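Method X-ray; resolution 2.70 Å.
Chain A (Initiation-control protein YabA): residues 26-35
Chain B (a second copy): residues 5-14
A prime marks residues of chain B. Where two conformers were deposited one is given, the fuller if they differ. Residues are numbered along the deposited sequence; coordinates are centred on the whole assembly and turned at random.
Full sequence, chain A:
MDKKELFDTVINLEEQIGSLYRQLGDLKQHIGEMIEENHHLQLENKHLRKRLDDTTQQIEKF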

# COMPACT_ATOMS: atom_id res chain seq x y z
N ASP A 26 4.93 11.57 -7.46
CA ASP A 26 6.16 12.06 -8.09
C ASP A 26 6.60 11.11 -9.21
O ASP A 26 6.85 11.53 -10.36
CB ASP A 26 7.28 12.21 -7.05
CG ASP A 26 6.91 13.17 -5.93
OD1 ASP A 26 6.13 14.11 -6.18
OD2 ASP A 26 7.41 12.98 -4.80
N LEU A 27 6.70 9.83 -8.85
CA LEU A 27 7.03 8.79 -9.82
C LEU A 27 6.15 8.88 -11.07
O LEU A 27 6.65 8.80 -12.18
CB LEU A 27 6.89 7.41 -9.20
CG LEU A 27 7.43 6.27 -10.06
CD1 LEU A 27 8.95 6.33 -10.10
CD2 LEU A 27 6.96 4.91 -9.55
N LYS A 28 4.84 9.06 -10.88
CA LYS A 28 3.91 9.16 -11.99
C LYS A 28 4.27 10.33 -12.89
O LYS A 28 4.26 10.22 -14.12
CB LYS A 28 2.47 9.32 -11.50
CG LYS A 28 1.44 9.45 -12.62
CD LYS A 28 0.02 9.53 -12.09
CE LYS A 28 -0.20 10.80 -11.28
N GLN A 29 4.59 11.45 -12.26
CA GLN A 29 5.02 12.62 -13.02
C GLN A 29 6.25 12.32 -13.90
O GLN A 29 6.23 12.54 -15.13
CB GLN A 29 5.33 13.77 -12.07
CG GLN A 29 5.72 15.07 -12.74
CD GLN A 29 5.96 16.18 -11.72
OE1 GLN A 29 7.10 16.46 -11.36
NE2 GLN A 29 4.88 16.79 -11.25
N HIS A 30 7.31 11.79 -13.28
CA HIS A 30 8.54 11.51 -14.01
C HIS A 30 8.34 10.48 -15.12
O HIS A 30 8.96 10.56 -16.20
CB HIS A 30 9.63 11.05 -13.04
CG HIS A 30 10.16 12.14 -12.17
ND1 HIS A 30 9.40 12.76 -11.20
CD2 HIS A 30 11.38 12.73 -12.12
CE1 HIS A 30 10.12 13.68 -10.59
NE2 HIS A 30 11.33 13.68 -11.13
N ILE A 31 7.48 9.51 -14.85
CA ILE A 31 7.13 8.47 -15.81
C ILE A 31 6.43 9.10 -17.01
O ILE A 31 6.70 8.75 -18.16
CB ILE A 31 6.23 7.38 -15.18
CG1 ILE A 31 7.07 6.46 -14.29
CG2 ILE A 31 5.51 6.56 -16.25
CD1 ILE A 31 6.24 5.44 -13.53
N GLY A 32 5.53 10.03 -16.73
CA GLY A 32 4.86 10.77 -17.78
C GLY A 32 5.85 11.52 -18.66
O GLY A 32 5.80 11.43 -19.90
N GLU A 33 6.74 12.27 -18.02
CA GLU A 33 7.78 12.99 -18.76
C GLU A 33 8.58 12.05 -19.67
O GLU A 33 8.83 12.35 -20.84
CB GLU A 33 8.71 13.72 -17.80
CG GLU A 33 8.01 14.75 -16.94
CD GLU A 33 8.93 15.37 -15.90
OE1 GLU A 33 10.06 14.87 -15.74
OE2 GLU A 33 8.52 16.35 -15.25
N MET A 34 8.98 10.90 -19.12
CA MET A 34 9.71 9.92 -19.91
C MET A 34 8.88 9.37 -21.09
O MET A 34 9.41 9.10 -22.17
CB MET A 34 10.17 8.77 -19.02
CG MET A 34 10.93 7.67 -19.74
SD MET A 34 11.61 6.48 -18.57
CE MET A 34 12.83 7.51 -17.75
N ILE A 35 7.58 9.22 -20.88
CA ILE A 35 6.70 8.72 -21.93
C ILE A 35 6.60 9.71 -23.08
O ILE A 35 6.71 9.34 -24.26
CB ILE A 35 5.28 8.42 -21.40
CG1 ILE A 35 5.29 7.14 -20.57
CG2 ILE A 35 4.30 8.28 -22.54
CD1 ILE A 35 3.97 6.86 -19.88
N GLU B 5 18.51 7.38 -10.81
CA GLU B 5 17.60 8.25 -10.06
C GLU B 5 16.15 7.75 -10.07
O GLU B 5 15.39 8.02 -9.14
CB GLU B 5 17.67 9.68 -10.61
N LEU B 6 15.77 7.01 -11.10
CA LEU B 6 14.41 6.51 -11.22
C LEU B 6 14.27 5.09 -10.68
O LEU B 6 13.34 4.77 -9.92
CB LEU B 6 13.94 6.56 -12.67
CG LEU B 6 12.44 6.39 -12.87
CD1 LEU B 6 11.70 7.46 -12.10
CD2 LEU B 6 12.09 6.46 -14.34
N PHE B 7 15.21 4.23 -11.07
CA PHE B 7 15.22 2.85 -10.60
C PHE B 7 15.29 2.80 -9.08
O PHE B 7 14.52 2.09 -8.44
CB PHE B 7 16.38 2.08 -11.21
CG PHE B 7 15.98 0.79 -11.85
CD1 PHE B 7 15.25 0.79 -13.03
CD2 PHE B 7 16.32 -0.42 -11.27
CE1 PHE B 7 14.87 -0.40 -13.63
CE2 PHE B 7 15.94 -1.62 -11.86
CZ PHE B 7 15.21 -1.61 -13.04
N ASP B 8 16.21 3.57 -8.50
CA ASP B 8 16.38 3.60 -7.05
C ASP B 8 15.14 4.15 -6.36
O ASP B 8 14.85 3.81 -5.21
CB ASP B 8 17.61 4.42 -6.66
CG ASP B 8 18.91 3.75 -7.07
OD1 ASP B 8 18.94 3.11 -8.14
OD2 ASP B 8 19.90 3.86 -6.31
N THR B 9 14.40 4.99 -7.07
CA THR B 9 13.13 5.50 -6.57
C THR B 9 12.12 4.37 -6.48
O THR B 9 11.46 4.18 -5.45
CB THR B 9 12.55 6.60 -7.48
OG1 THR B 9 13.42 7.74 -7.46
CG2 THR B 9 11.15 7.00 -7.03
N VAL B 10 12.02 3.61 -7.56
CA VAL B 10 11.09 2.48 -7.59
C VAL B 10 11.44 1.44 -6.51
O VAL B 10 10.56 0.97 -5.79
CB VAL B 10 11.07 1.80 -8.96
CG1 VAL B 10 10.05 0.67 -8.98
CG2 VAL B 10 10.76 2.81 -10.04
N ILE B 11 12.73 1.11 -6.38
CA ILE B 11 13.13 0.13 -5.38
C ILE B 11 12.92 0.69 -3.97
O ILE B 11 12.64 -0.06 -3.03
CB ILE B 11 14.61 -0.33 -5.56
CG1 ILE B 11 15.60 0.73 -5.07
CG2 ILE B 11 14.88 -0.71 -7.01
CD1 ILE B 11 16.24 0.42 -3.72
N ASN B 12 13.03 2.01 -3.84
CA ASN B 12 12.77 2.67 -2.57
C ASN B 12 11.30 2.50 -2.19
O ASN B 12 10.95 2.22 -1.03
CB ASN B 12 13.14 4.15 -2.65
CG ASN B 12 13.24 4.80 -1.28
OD1 ASN B 12 12.24 5.21 -0.71
ND2 ASN B 12 14.46 4.89 -0.76
N LEU B 13 10.43 2.64 -3.19
CA LEU B 13 9.01 2.38 -2.99
C LEU B 13 8.77 0.93 -2.59
O LEU B 13 8.03 0.66 -1.66
CB LEU B 13 8.21 2.71 -4.24
CG LEU B 13 8.15 4.20 -4.57
CD1 LEU B 13 7.22 4.43 -5.75
CD2 LEU B 13 7.70 5.00 -3.35
N GLU B 14 9.41 0.00 -3.30
CA GLU B 14 9.33 -1.41 -2.95
C GLU B 14 9.65 -1.63 -1.48
O GLU B 14 8.85 -2.20 -0.74
CB GLU B 14 10.28 -2.24 -3.81
CG GLU B 14 9.76 -2.58 -5.21
CD GLU B 14 10.69 -3.53 -5.96
OE1 GLU B 14 11.88 -3.61 -5.61
OE2 GLU B 14 10.21 -4.19 -6.91

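Leu27 makes four of the six residue contacts here: it packs as a knob into a hole formed by Leu6′, Thr9′, Val10′ and Leu13′, although the two helix axes come no closer than 11.2 Å. The helices run roughly antiparallel, at 148°, and no hydrogen bond crosses between them; the 288 Å² they bury is held by apolar packing. Leu27, Leu6′, Val10′ and Leu13′ are buried, where purely hydrocarbon side chains leave no polar group unsatisfied. Leu27, chi1 t and chi2 p, spreads its branched end across the hole. Its CD1 lies 3.6 Å from Leu6′ CD1, 3.8 Å from Thr9′ CG2 and 4.0 Å from Val10′ CG2, while its CD2 reaches Leu13′ CD1 at 3.8 Å. Leu6′, besides lining the hole, also meets Met34 and His30. Its CA-to-CB bond points sideways, but in its t, p rotamer its end comes nearer, and CD2 lies 3.6 Å from Met34 CE. Met34, extended through chi1 and chi2 (both t), is long enough to span the gap. At the margin, His30 offers only its aliphatic CB, 4.2 Å from Leu6′ CD1; its ring is held by its own helix, ND1 donating to Asp26 O at 3.0 Å. Thr9′ is similarly divided: its methyl faces Leu27, whereas OG1 donates to Glu5′ O at 2.6 Å.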